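Local coordinates for flagellar protein FlgA (Thermotoga maritima, PDB 3FRN) that probably acts in the periplasm as a chaperone that assists formation of the P-ring of the flagellar basal body, at residues N144-K149 against T197-D202; K149-V154 against R190-E195; I158-V163 against E183-I188; D206-V211 against L234-L239. All coordinates share one frame; numbering follows the deposited sequence. Where two conformers were deposited one is given.

Interaction 1. Residues N144-K149 against T197-D202; sequences NVVVLK and TVLTAD
Leu148 and Leu199 meet through their branched ends, the two side chains crossing at about a right angle with Leu148 CD2 3.9 Å from Leu199 CD2. That same methyl of Leu199 also touches Val146 CG1, at 3.9 Å, so one methyl serves both strand residues. Leu148 holds CG anti to its own carbonyl carbon, chi1 -76°, which puts CG 4.0 Å from Leu199 CD1. Aliphatic residues suit this buried place: Val184 of helix 181-184 packs on Val146 and Leu199, and Leu193 on Leu148. An alanine at Leu148 would lose CG and both methyls, and would probably open a gap beside CD1 and CD2 of Leu199, leaving that end held on fewer sides. In the backbone, within the region of the SAF family, the end of strand 132-148 is joined to the segment 197-202 by a single beta bridge between Val147 and Val198. Two hydrogen bonds flank it. Leu199 N gives a nearly straight bond to Val146 O (3.0 Å, 171° at the hydrogen), and Leu148 N reaches Thr197 O at 3.1 Å. Val198 spreads its two methyls over the strand: CG2 lies 3.9 Å from Val147 CG2, while CG1 lies 4.0 Å from Val145 CG2. Arg168 of strand 163-169 touches both Val145 and Val198. Thr197 meets the strand's Leu148 through CB, 4.2 Å from Leu148 CD1, and its hydroxyl OG1 is hydrogen-bonded to Lys194 O.

Interaction 2. Residues K149-V154 against R190-E195; sequences KRNINV and RRYLKE
Asn151 reaches across to Glu195 with its amide oxygen, OD1 accepting the N-H of Glu195 at 2.8 Å (to Glu195 N) from a donor tilted 23° out of the carbonyl plane. An asparagine suits the place because its short side chain can stand in for a backbone acceptor. Its CG is anti to the carbonyl carbon, chi1 -59°, and the amide plane stands 77° from that of the Tyr192 ring. The other half of the amide lies beside the chain of Lys194, which points the same way, with Asn151 ND2 3.6 Å from Lys194 CD. Next along, Ile152 and Leu193 exchange two backbone bonds: Ile152 N to Leu193 O at 3.0 Å, and Leu193 N to Ile152 O at 2.9 Å. This is an antiparallel hydrogen-bonded pair, a lone beta bridge between two SAF-family loops that otherwise have no regular structure. Tyr192 CA adds a weaker CA-H...O contact to Ile152 O at 3.2 Å, and the Tyr192 ring carbon CD2 also comes close to that oxygen. Side by side, Ile152 and Leu193 pack with CG1 of the isoleucine 3.9 Å from CB of the leucine. Ile158 and Met203 extend this apolar patch, touching Ile152 and Leu193 respectively. Farther out, Val154 CG2 rests 3.7 Å from Arg191 CA, and the extended chain of Glu195 passes Lys149 O, with CG at 3.2 Å. Asn153 N is hydrogen-bonded to Asp156 OD2, and Asn153 OD1 takes a weak bond from Val154 N. In the facing loop, Ser189 OG is hydrogen-bonded to Arg191 O.

Interaction 3. Residues I158-V163 against E183-I188; sequences IKEEDV and EVVGKI
Ile158 is joined by both its backbone polar atoms to a type II beta turn that runs from Val184 to Lys187. Of the backbone bonds, Ile158 N gives a nearly straight one to Lys187 O (2.8 Å, 171° at the hydrogen), and Gly186 N returns one to Ile158 O at 3.0 Å. Ile158 O also receives a CA-H...O contact, from Val185 CA at 3.5 Å. The turn closes itself through Lys187 N to Val184 O at 3.0 Å. Glycine fits the third position because its positive phi, 100°, would press any side chain against the carbonyl oxygen of Val185.

Close packing here is mostly of Ile158 carbons against the turn's carbonyl oxygens. Ile158 CG1 stands beside its own backbone N, chi1 -45°, and lies 3.4 Å from Lys187 O, while its CB is 3.6 Å from Val184 O. The apolar pair is Val185 with Glu160: Val185 CG1 lies 3.7 Å from Glu160 CG, so the aliphatic part of the glutamate serves as the partner, the two side chains crossing obliquely.

Polar side-chain bonds shape the loop 158-163 itself, and an aspartate suits it because one carboxylate can meet both a backbone N-H and a lysine. A long salt bridge links Lys159 NZ to Asp162 OD1, and Lys159 N donates to Asp162 OD2 from above the carboxylate plane, at 3.1 Å.

Interaction 4. Residues D206-V211 against L234-L239; sequences DPPDVV and LENGYL
Val210 and Gly237 pair tightly, backbone to backbone: Val210 N donates to Gly237 O at 2.9 Å, and Gly237 N returns a bond to Val210 O at 2.8 Å. Gly237 O takes a second, weak bond from Asp209 N. A glycine suits this point because a beta carbon would be tight against Val210 CG2. Val210 itself is buried, touching Pro262 and Val258. Close packing continues at Tyr238, whose CG stands anti to its carbonyl carbon, chi1 -65°, the start from which its ring lies against Pro208. Pro208 CB is over one face of that ring, and Tyr238 CE1 comes within 3.5 Å of Pro208 CA and 3.4 Å of Pro207 O. Asp206 O lies at the ring edge, in its plane, and takes the bond of the hydroxyl, Tyr238 OH, at 2.8 Å. A phenylalanine in place of Tyr238 would lose this hydroxyl and would probably leave the carbonyl of Asp206 without its mate, the proline stretch being less firmly held. Asp209 OD2 also approaches Leu239 N, in a hydrogen bond modelled so short that its exact length is doubtful.

At Asn236 and Val211, both exposed, the contact is looser: side-chain touches and one weak CA-H...O contact, from Asn236 CA to Val210 O. Asn236 OD1 lies 3.5 Å from Val211 CB and 3.9 Å from Pro208 CG. Lys212 also touches Asn236, and beyond it Glu235 turns its carboxylate to Arg244 in a salt bridge. Asp209 and Val210, both facing the one residue Gly237, form a classic beta bulge, here joining two loops of the FlgA P-ring chaperone family region.

Overall arrangement
From the N terminus, the end of strand 132-148, still paired with strand 163-169, enters interaction 1, where it meets residues 197-202 and closes the widest of three loops. Interaction 2 shares Lys149 with it and closes a smaller loop within, and interaction 3 closes the innermost, so the three sit one inside another without crossing. A probable hydrogen bond from Lys149 N to Asp162 O ties interaction 3 to the other two, and Val146 packs on Val163 between interactions 1 and 3. Interaction 4 follows in series, its loop enclosing strands 215-219 and 229-233 of the mixed sheet. It touches interaction 3, where Pro207 and Pro208 pack on Ile188, with centres about 18 Å apart.

Interaction 1. Residues N144-K149 against T197-D202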
loop_
_atom_site.group_PDB
_atom_site.type_symbol
_atom_site.label_atom_id
_atom_site.label_comp_id
_atom_site.label_asym_id
_atom_site.label_seq_id
_atom_site.Cartn_x
_atom_site.Cartn_y
_atom_site.Cartn_z
ATOM N N ASN A 144 5.817 -2.094 -6.850
ATOM C CA ASN A 144 6.818 -3.149 -6.742
ATOM C C ASN A 144 7.545 -3.092 -5.407
ATOM O O ASN A 144 8.228 -2.118 -5.104
ATOM C CB ASN A 144 7.811 -3.083 -7.899
ATOM C CG ASN A 144 7.260 -3.698 -9.171
ATOM O OD1 ASN A 144 7.266 -4.919 -9.340
ATOM N ND2 ASN A 144 6.785 -2.854 -10.076
ATOM N N VAL A 145 7.372 -4.139 -4.606
ATOM C CA VAL A 145 7.995 -4.213 -3.288
ATOM C C VAL A 145 9.042 -5.332 -3.209
ATOM O O VAL A 145 9.075 -6.226 -4.050
ATOM C CB VAL A 145 6.948 -4.385 -2.156
ATOM C CG1 VAL A 145 6.003 -3.190 -2.100
ATOM C CG2 VAL A 145 6.186 -5.676 -2.329
ATOM N N VAL A 146 9.890 -5.264 -2.188
ATOM C CA VAL A 146 10.960 -6.228 -1.983
ATOM C C VAL A 146 10.438 -7.452 -1.227
ATOM O O VAL A 146 9.930 -7.338 -0.112
ATOM C CB VAL A 146 12.155 -5.571 -1.240
ATOM C CG1 VAL A 146 13.117 -6.614 -0.713
ATOM C CG2 VAL A 146 12.880 -4.601 -2.163
ATOM N N VAL A 147 10.564 -8.620 -1.853
ATOM C CA VAL A 147 10.050 -9.872 -1.301
ATOM C C VAL A 147 11.195 -10.885 -1.192
ATOM O O VAL A 147 12.070 -10.929 -2.056
ATOM C CB VAL A 147 8.884 -10.427 -2.180
ATOM C CG1 VAL A 147 8.528 -11.869 -1.822
ATOM C CG2 VAL A 147 7.650 -9.538 -2.058
ATOM N N LEU A 148 11.189 -11.683 -0.127
ATOM C CA LEU A 148 12.231 -12.693 0.101
ATOM C C LEU A 148 12.258 -13.852 -0.901
ATOM O O LEU A 148 11.227 -14.477 -1.178
ATOM C CB LEU A 148 12.140 -13.240 1.529
ATOM C CG LEU A 148 12.669 -12.310 2.630
ATOM C CD1 LEU A 148 12.603 -13.007 3.968
ATOM C CD2 LEU A 148 14.098 -11.862 2.347
ATOM N N LYS A 149 13.449 -14.122 -1.439
ATOM C CA LYS A 149 13.702 -15.308 -2.272
ATOM C C LYS A 149 13.961 -16.546 -1.421
ATOM O O LYS A 149 13.716 -17.661 -1.865
ATOM C CB LYS A 149 14.921 -15.104 -3.182
ATOM C CG LYS A 149 14.668 -14.288 -4.433
ATOM C CD LYS A 149 15.959 -13.659 -4.933
ATOM C CE LYS A 149 16.636 -14.468 -6.000
ATOM N NZ LYS A 149 17.819 -13.723 -6.516
ATOM N N THR A 197 7.960 -13.634 2.177
ATOM C CA THR A 197 7.680 -12.554 3.107
ATOM C C THR A 197 8.052 -11.207 2.500
ATOM O O THR A 197 9.209 -10.977 2.136
ATOM C CB THR A 197 8.426 -12.761 4.452
ATOM O OG1 THR A 197 7.983 -13.982 5.062
ATOM C CG2 THR A 197 8.168 -11.614 5.406
ATOM N N VAL A 198 7.047 -10.339 2.386
ATOM C CA VAL A 198 7.227 -8.937 2.003
ATOM C C VAL A 198 7.999 -8.254 3.104
ATOM O O VAL A 198 7.559 -8.245 4.258
ATOM C CB VAL A 198 5.880 -8.206 1.851
ATOM C CG1 VAL A 198 6.098 -6.723 1.532
ATOM C CG2 VAL A 198 5.024 -8.876 0.787
ATOM N N LEU A 199 9.147 -7.692 2.744
ATOM C CA LEU A 199 10.048 -7.098 3.712
ATOM C C LEU A 199 9.474 -5.767 4.132
ATOM O O LEU A 199 8.966 -5.029 3.300
ATOM C CB LEU A 199 11.447 -6.931 3.102
ATOM C CG LEU A 199 12.595 -7.626 3.840
ATOM C CD1 LEU A 199 12.111 -8.886 4.522
ATOM C CD2 LEU A 199 13.722 -7.978 2.887
ATOM N N THR A 200 9.508 -5.481 5.429
ATOM C CA THR A 200 9.068 -4.187 5.932
ATOM C C THR A 200 10.093 -3.589 6.895
ATOM O O THR A 200 10.867 -4.316 7.515
ATOM C CB THR A 200 7.676 -4.245 6.638
ATOM O OG1 THR A 200 7.757 -5.048 7.820
ATOM C CG2 THR A 200 6.581 -4.793 5.714
ATOM N N ALA A 201 10.068 -2.263 7.024
ATOM C CA ALA A 201 11.000 -1.512 7.856
ATOM C C ALA A 201 11.170 -2.052 9.282
ATOM O O ALA A 201 12.277 -2.060 9.824
ATOM C CB ALA A 201 10.591 -0.047 7.882
ATOM N N ASP A 202 10.078 -2.542 9.857
ATOM C CA ASP A 202 10.061 -3.000 11.247
ATOM C C ASP A 202 10.713 -4.366 11.458
ATOM O O ASP A 202 10.811 -4.843 12.587
ATOM C CB ASP A 202 8.623 -3.026 11.774
ATOM C CG ASP A 202 7.665 -3.734 10.829
ATOM O OD1 ASP A 202 7.241 -3.117 9.824
ATOM O OD2 ASP A 202 7.328 -4.904 11.099
#

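Interaction 2. Residues K149-V154 against R190-E195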
loop_
_atom_site.group_PDB
_atom_site.type_symbol
_atom_site.label_atom_id
_atom_site.label_comp_id
_atom_site.label_asym_id
_atom_site.label_seq_id
_atom_site.Cartn_x
_atom_site.Cartn_y
_atom_site.Cartn_z
ATOM N N LYS A 149 13.449 -14.122 -1.439
ATOM C CA LYS A 149 13.702 -15.308 -2.272
ATOM C C LYS A 149 13.961 -16.546 -1.421
ATOM O O LYS A 149 13.716 -17.661 -1.865
ATOM C CB LYS A 149 14.921 -15.104 -3.182
ATOM C CG LYS A 149 14.668 -14.288 -4.433
ATOM C CD LYS A 149 15.959 -13.659 -4.933
ATOM C CE LYS A 149 16.636 -14.468 -6.000
ATOM N NZ LYS A 149 17.819 -13.723 -6.516
ATOM N N ARG A 150 14.471 -16.344 -0.209
ATOM C CA ARG A 150 14.857 -17.461 0.652
ATOM C C ARG A 150 14.683 -17.135 2.132
ATOM O O ARG A 150 14.542 -15.970 2.504
ATOM C CB ARG A 150 16.303 -17.876 0.358
ATOM C CG ARG A 150 17.312 -16.753 0.524
ATOM C CD ARG A 150 18.596 -17.003 -0.271
ATOM N NE ARG A 150 19.272 -18.260 0.063
ATOM C CZ ARG A 150 19.985 -18.481 1.169
ATOM N NH1 ARG A 150 20.115 -17.535 2.101
ATOM N NH2 ARG A 150 20.564 -19.664 1.350
ATOM N N ASN A 151 14.690 -18.174 2.967
ATOM C CA ASN A 151 14.575 -18.016 4.418
ATOM C C ASN A 151 15.792 -17.330 5.010
ATOM O O ASN A 151 16.924 -17.583 4.596
ATOM C CB ASN A 151 14.373 -19.368 5.104
ATOM C CG ASN A 151 13.138 -20.095 4.615
ATOM O OD1 ASN A 151 12.363 -19.566 3.816
ATOM N ND2 ASN A 151 12.949 -21.319 5.091
ATOM N N ILE A 152 15.549 -16.450 5.974
ATOM C CA ILE A 152 16.618 -15.716 6.636
ATOM C C ILE A 152 16.416 -15.758 8.151
ATOM O O ILE A 152 15.296 -15.952 8.625
ATOM C CB ILE A 152 16.691 -14.248 6.152
ATOM C CG1 ILE A 152 15.394 -13.510 6.492
ATOM C CG2 ILE A 152 17.001 -14.184 4.643
ATOM C CD1 ILE A 152 15.498 -12.037 6.392
ATOM N N ASN A 153 17.501 -15.581 8.900
ATOM C CA ASN A 153 17.465 -15.734 10.350
ATOM C C ASN A 153 17.770 -14.411 11.057
ATOM O O ASN A 153 18.179 -13.432 10.422
ATOM C CB ASN A 153 18.446 -16.839 10.779
ATOM C CG ASN A 153 18.031 -17.551 12.075
ATOM O OD1 ASN A 153 17.042 -17.195 12.719
ATOM N ND2 ASN A 153 18.811 -18.557 12.463
ATOM N N VAL A 154 17.533 -14.388 12.367
ATOM C CA VAL A 154 17.892 -13.263 13.221
ATOM C C VAL A 154 19.383 -13.005 13.053
ATOM O O VAL A 154 20.195 -13.921 13.175
ATOM C CB VAL A 154 17.593 -13.584 14.709
ATOM C CG1 VAL A 154 17.987 -12.430 15.619
ATOM C CG2 VAL A 154 16.131 -13.932 14.897
ATOM N N ARG A 190 15.921 -8.640 11.947
ATOM C CA ARG A 190 15.605 -8.739 13.367
ATOM C C ARG A 190 14.914 -10.065 13.656
ATOM O O ARG A 190 14.690 -10.418 14.815
ATOM C CB ARG A 190 14.719 -7.571 13.818
ATOM C CG ARG A 190 15.346 -6.185 13.651
ATOM C CD ARG A 190 14.354 -5.077 13.968
ATOM N NE ARG A 190 14.477 -4.623 15.349
ATOM C CZ ARG A 190 14.894 -3.411 15.706
ATOM N NH1 ARG A 190 14.979 -3.091 16.990
ATOM N NH2 ARG A 190 15.218 -2.511 14.786
ATOM N N ARG A 191 14.558 -10.796 12.603
ATOM C CA ARG A 191 13.803 -12.039 12.777
ATOM C C ARG A 191 14.085 -13.170 11.785
ATOM O O ARG A 191 14.745 -12.986 10.750
ATOM C CB ARG A 191 12.286 -11.776 12.866
ATOM C CG ARG A 191 11.761 -10.601 12.078
ATOM C CD ARG A 191 10.363 -10.240 12.558
ATOM N NE ARG A 191 10.343 -10.001 14.001
ATOM C CZ ARG A 191 10.499 -8.808 14.571
ATOM N NH1 ARG A 191 10.678 -7.721 13.828
ATOM N NH2 ARG A 191 10.472 -8.700 15.893
ATOM N N TYR A 192 13.583 -14.349 12.141
ATOM C CA TYR A 192 13.518 -15.459 11.219
ATOM C C TYR A 192 12.293 -15.288 10.323
ATOM O O TYR A 192 11.148 -15.348 10.783
ATOM C CB TYR A 192 13.467 -16.791 11.971
ATOM C CG TYR A 192 13.211 -17.984 11.077
ATOM C CD1 TYR A 192 11.942 -18.551 10.987
ATOM C CD2 TYR A 192 14.236 -18.544 10.319
ATOM C CE1 TYR A 192 11.700 -19.646 10.170
ATOM C CE2 TYR A 192 14.005 -19.636 9.495
ATOM C CZ TYR A 192 12.736 -20.182 9.427
ATOM O OH TYR A 192 12.499 -21.268 8.617
ATOM N N LEU A 193 12.547 -15.073 9.040
ATOM C CA LEU A 193 11.490 -14.887 8.059
ATOM C C LEU A 193 11.573 -15.998 7.021
ATOM O O LEU A 193 12.657 -16.507 6.734
ATOM C CB LEU A 193 11.636 -13.511 7.393
ATOM C CG LEU A 193 10.989 -12.244 7.967
ATOM C CD1 LEU A 193 10.233 -12.480 9.271
ATOM C CD2 LEU A 193 12.020 -11.129 8.124
ATOM N N LYS A 194 10.425 -16.391 6.479
ATOM C CA LYS A 194 10.377 -17.429 5.462
ATOM C C LYS A 194 10.291 -16.775 4.092
ATOM O O LYS A 194 9.887 -15.626 3.981
ATOM C CB LYS A 194 9.174 -18.356 5.689
ATOM C CG LYS A 194 9.243 -19.221 6.954
ATOM C CD LYS A 194 9.848 -20.591 6.682
ATOM C CE LYS A 194 8.790 -21.628 6.325
ATOM N NZ LYS A 194 9.341 -23.021 6.323
ATOM N N GLU A 195 10.675 -17.510 3.053
ATOM C CA GLU A 195 10.538 -17.061 1.667
ATOM C C GLU A 195 9.102 -16.592 1.387
ATOM O O GLU A 195 8.142 -17.147 1.924
ATOM C CB GLU A 195 10.936 -18.210 0.724
ATOM C CG GLU A 195 10.680 -17.965 -0.762
ATOM C CD GLU A 195 10.648 -19.247 -1.588
ATOM O OE1 GLU A 195 10.374 -19.153 -2.803
ATOM O OE2 GLU A 195 10.889 -20.345 -1.032
#

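Interaction 3. Residues I158-V163 against E183-I188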
loop_
_atom_site.group_PDB
_atom_site.type_symbol
_atom_site.label_atom_id
_atom_site.label_comp_id
_atom_site.label_asym_id
_atom_site.label_seq_id
_atom_site.Cartn_x
_atom_site.Cartn_y
_atom_site.Cartn_z
ATOM N N ILE A 158 21.053 -8.892 4.890
ATOM C CA ILE A 158 20.377 -9.022 3.603
ATOM C C ILE A 158 21.341 -8.693 2.466
ATOM O O ILE A 158 21.965 -7.632 2.462
ATOM C CB ILE A 158 19.156 -8.074 3.484
ATOM C CG1 ILE A 158 18.295 -8.090 4.760
ATOM C CG2 ILE A 158 18.351 -8.376 2.209
ATOM C CD1 ILE A 158 17.407 -9.288 4.913
ATOM N N LYS A 159 21.463 -9.610 1.510
ATOM C CA LYS A 159 22.209 -9.347 0.281
ATOM C C LYS A 159 21.302 -9.480 -0.939
ATOM O O LYS A 159 20.184 -9.988 -0.832
ATOM C CB LYS A 159 23.450 -10.241 0.158
ATOM C CG LYS A 159 23.290 -11.695 0.601
ATOM C CD LYS A 159 23.792 -11.911 2.031
ATOM C CE LYS A 159 24.585 -13.206 2.176
ATOM N NZ LYS A 159 23.964 -14.372 1.486
ATOM N N GLU A 160 21.787 -9.019 -2.092
ATOM C CA GLU A 160 20.992 -8.969 -3.330
ATOM C C GLU A 160 20.408 -10.322 -3.736
ATOM O O GLU A 160 19.388 -10.387 -4.417
ATOM C CB GLU A 160 21.826 -8.401 -4.481
ATOM C CG GLU A 160 22.488 -7.067 -4.168
ATOM C CD GLU A 160 23.038 -6.368 -5.400
ATOM O OE1 GLU A 160 22.677 -5.189 -5.615
ATOM O OE2 GLU A 160 23.830 -6.988 -6.151
ATOM N N GLU A 161 21.058 -11.396 -3.294
ATOM C CA GLU A 161 20.633 -12.758 -3.596
ATOM C C GLU A 161 19.440 -13.204 -2.753
ATOM O O GLU A 161 18.775 -14.187 -3.079
ATOM C CB GLU A 161 21.801 -13.725 -3.386
ATOM C CG GLU A 161 21.863 -14.841 -4.412
ATOM C CD GLU A 161 22.247 -14.342 -5.798
ATOM O OE1 GLU A 161 21.791 -14.941 -6.797
ATOM O OE2 GLU A 161 23.006 -13.350 -5.891
ATOM N N ASP A 162 19.177 -12.484 -1.668
ATOM C CA ASP A 162 18.118 -12.867 -0.751
ATOM C C ASP A 162 16.766 -12.335 -1.214
ATOM O O ASP A 162 15.718 -12.849 -0.820
ATOM C CB ASP A 162 18.424 -12.367 0.668
ATOM C CG ASP A 162 19.786 -12.834 1.188
ATOM O OD1 ASP A 162 20.448 -13.665 0.523
ATOM O OD2 ASP A 162 20.197 -12.369 2.272
ATOM N N VAL A 163 16.788 -11.301 -2.048
ATOM C CA VAL A 163 15.563 -10.571 -2.358
ATOM C C VAL A 163 15.255 -10.429 -3.846
ATOM O O VAL A 163 16.158 -10.371 -4.688
ATOM C CB VAL A 163 15.532 -9.169 -1.676
ATOM C CG1 VAL A 163 15.452 -9.300 -0.156
ATOM C CG2 VAL A 163 16.737 -8.328 -2.080
ATOM N N GLU A 183 17.525 -0.321 -1.009
ATOM C CA GLU A 183 17.067 0.171 0.288
ATOM C C GLU A 183 17.293 -0.841 1.408
ATOM O O GLU A 183 17.384 -0.463 2.575
ATOM C CB GLU A 183 15.582 0.525 0.241
ATOM C CG GLU A 183 15.225 1.676 -0.671
ATOM C CD GLU A 183 13.718 1.838 -0.850
ATOM O OE1 GLU A 183 13.297 2.292 -1.933
ATOM O OE2 GLU A 183 12.954 1.512 0.084
ATOM N N VAL A 184 17.379 -2.122 1.054
ATOM C CA VAL A 184 17.433 -3.192 2.053
ATOM C C VAL A 184 18.785 -3.905 2.168
ATOM O O VAL A 184 19.085 -4.479 3.213
ATOM C CB VAL A 184 16.352 -4.261 1.816
ATOM C CG1 VAL A 184 15.727 -4.657 3.132
ATOM C CG2 VAL A 184 15.283 -3.742 0.887
ATOM N N VAL A 185 19.589 -3.897 1.104
ATOM C CA VAL A 185 20.899 -4.565 1.157
ATOM C C VAL A 185 21.831 -3.914 2.177
ATOM O O VAL A 185 21.996 -2.690 2.194
ATOM C CB VAL A 185 21.606 -4.672 -0.224
ATOM C CG1 VAL A 185 20.972 -5.771 -1.048
ATOM C CG2 VAL A 185 21.599 -3.333 -0.973
ATOM N N GLY A 186 22.422 -4.746 3.029
ATOM C CA GLY A 186 23.262 -4.267 4.108
ATOM C C GLY A 186 22.532 -4.251 5.435
ATOM O O GLY A 186 23.164 -4.178 6.489
ATOM N N LYS A 187 21.202 -4.319 5.387
ATOM C CA LYS A 187 20.389 -4.334 6.595
ATOM C C LYS A 187 20.486 -5.688 7.272
ATOM O O LYS A 187 20.765 -6.696 6.630
ATOM C CB LYS A 187 18.920 -4.021 6.290
ATOM C CG LYS A 187 18.635 -2.585 5.855
ATOM C CD LYS A 187 18.294 -1.691 7.027
ATOM C CE LYS A 187 18.095 -0.243 6.579
ATOM N NZ LYS A 187 16.790 -0.018 5.887
ATOM N N ILE A 188 20.230 -5.692 8.574
ATOM C CA ILE A 188 20.327 -6.882 9.401
ATOM C C ILE A 188 18.918 -7.289 9.841
ATOM O O ILE A 188 18.190 -6.484 10.404
ATOM C CB ILE A 188 21.266 -6.611 10.619
ATOM C CG1 ILE A 188 22.702 -6.406 10.125
ATOM C CG2 ILE A 188 21.212 -7.741 11.640
ATOM C CD1 ILE A 188 23.627 -5.820 11.147
#

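Interaction 4. Residues D206-V211 against L234-L239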
loop_
_atom_site.group_PDB
_atom_site.type_symbol
_atom_site.label_atom_id
_atom_site.label_comp_id
_atom_site.label_asym_id
_atom_site.label_seq_id
_atom_site.Cartn_x
_atom_site.Cartn_y
_atom_site.Cartn_z
ATOM N N ASP A 206 19.500 -1.262 10.765
ATOM C CA ASP A 206 20.722 -0.824 10.119
ATOM C C ASP A 206 21.944 -1.538 10.699
ATOM O O ASP A 206 21.916 -1.976 11.853
ATOM C CB ASP A 206 20.852 0.692 10.256
ATOM C CG ASP A 206 19.883 1.444 9.356
ATOM O OD1 ASP A 206 20.333 1.980 8.319
ATOM O OD2 ASP A 206 18.674 1.495 9.675
ATOM N N PRO A 207 23.010 -1.696 9.891
ATOM C CA PRO A 207 24.282 -2.205 10.418
ATOM C C PRO A 207 24.884 -1.251 11.455
ATOM O O PRO A 207 24.719 -0.032 11.334
ATOM C CB PRO A 207 25.174 -2.279 9.173
ATOM C CG PRO A 207 24.556 -1.329 8.196
ATOM C CD PRO A 207 23.084 -1.431 8.443
ATOM N N PRO A 208 25.546 -1.797 12.492
ATOM C CA PRO A 208 26.128 -0.976 13.568
ATOM C C PRO A 208 27.337 -0.199 13.084
ATOM O O PRO A 208 28.014 -0.645 12.165
ATOM C CB PRO A 208 26.546 -2.006 14.623
ATOM C CG PRO A 208 25.872 -3.282 14.236
ATOM C CD PRO A 208 25.754 -3.231 12.742
ATOM N N ASP A 209 27.600 0.957 13.687
ATOM C CA ASP A 209 28.709 1.800 13.232
ATOM C C ASP A 209 30.064 1.251 13.688
ATOM O O ASP A 209 31.092 1.517 13.070
ATOM C CB ASP A 209 28.500 3.242 13.693
ATOM C CG ASP A 209 27.128 3.780 13.313
ATOM O OD1 ASP A 209 26.557 3.317 12.309
ATOM O OD2 ASP A 209 26.616 4.670 14.018
ATOM N N VAL A 210 30.051 0.506 14.791
ATOM C CA VAL A 210 31.181 -0.331 15.204
ATOM C C VAL A 210 30.689 -1.731 15.582
ATOM O O VAL A 210 29.581 -1.904 16.082
ATOM C CB VAL A 210 32.005 0.258 16.396
ATOM C CG1 VAL A 210 32.636 1.601 16.040
ATOM C CG2 VAL A 210 31.162 0.359 17.653
ATOM N N VAL A 211 31.517 -2.734 15.328
ATOM C CA VAL A 211 31.164 -4.092 15.708
ATOM C C VAL A 211 32.024 -4.566 16.872
ATOM O O VAL A 211 33.112 -4.034 17.111
ATOM C CB VAL A 211 31.252 -5.081 14.515
ATOM C CG1 VAL A 211 30.279 -4.678 13.415
ATOM C CG2 VAL A 211 32.674 -5.164 13.970
ATOM N N LEU A 234 34.005 -3.999 22.831
ATOM C CA LEU A 234 33.431 -5.145 23.567
ATOM C C LEU A 234 32.000 -5.462 23.124
ATOM O O LEU A 234 31.485 -6.546 23.401
ATOM C CB LEU A 234 33.474 -4.877 25.083
ATOM C CG LEU A 234 33.157 -5.873 26.219
ATOM C CD1 LEU A 234 31.652 -5.976 26.539
ATOM C CD2 LEU A 234 33.786 -7.255 25.996
ATOM N N GLU A 235 31.360 -4.508 22.449
ATOM C CA GLU A 235 29.977 -4.649 21.996
ATOM C C GLU A 235 29.824 -4.032 20.611
ATOM O O GLU A 235 30.663 -3.238 20.178
ATOM C CB GLU A 235 29.023 -3.928 22.952
ATOM C CG GLU A 235 28.890 -4.527 24.339
ATOM C CD GLU A 235 28.746 -3.463 25.417
ATOM O OE1 GLU A 235 29.084 -2.289 25.146
ATOM O OE2 GLU A 235 28.306 -3.802 26.537
ATOM N N ASN A 236 28.743 -4.384 19.922
ATOM C CA ASN A 236 28.347 -3.669 18.712
ATOM C C ASN A 236 27.779 -2.312 19.116
ATOM O O ASN A 236 27.279 -2.162 20.225
ATOM C CB ASN A 236 27.331 -4.488 17.921
ATOM C CG ASN A 236 27.941 -5.742 17.320
ATOM O OD1 ASN A 236 28.234 -5.788 16.125
ATOM N ND2 ASN A 236 28.154 -6.762 18.150
ATOM N N GLY A 237 27.881 -1.308 18.248
ATOM C CA GLY A 237 27.444 0.037 18.633
ATOM C C GLY A 237 27.127 0.997 17.504
ATOM O O GLY A 237 27.648 0.881 16.391
ATOM N N TYR A 238 26.260 1.957 17.799
ATOM C CA TYR A 238 25.882 2.975 16.817
ATOM C C TYR A 238 26.492 4.296 17.276
ATOM O O TYR A 238 26.967 4.374 18.405
ATOM C CB TYR A 238 24.343 3.077 16.702
ATOM C CG TYR A 238 23.671 1.821 16.147
ATOM C CD1 TYR A 238 23.569 1.612 14.776
ATOM C CD2 TYR A 238 23.152 0.847 16.991
ATOM C CE1 TYR A 238 22.980 0.480 14.255
ATOM C CE2 TYR A 238 22.558 -0.299 16.480
ATOM C CZ TYR A 238 22.469 -0.469 15.112
ATOM O OH TYR A 238 21.876 -1.591 14.594
ATOM N N LEU A 239 26.519 5.299 16.433
ATOM C CA LEU A 239 26.888 6.641 16.813
ATOM C C LEU A 239 26.209 7.116 18.046
ATOM O O LEU A 239 25.056 6.964 18.152
ATOM C CB LEU A 239 26.451 7.555 15.709
ATOM C CG LEU A 239 27.601 8.237 15.020
ATOM C CD1 LEU A 239 28.116 9.304 15.989
ATOM C CD2 LEU A 239 28.677 7.211 14.614
#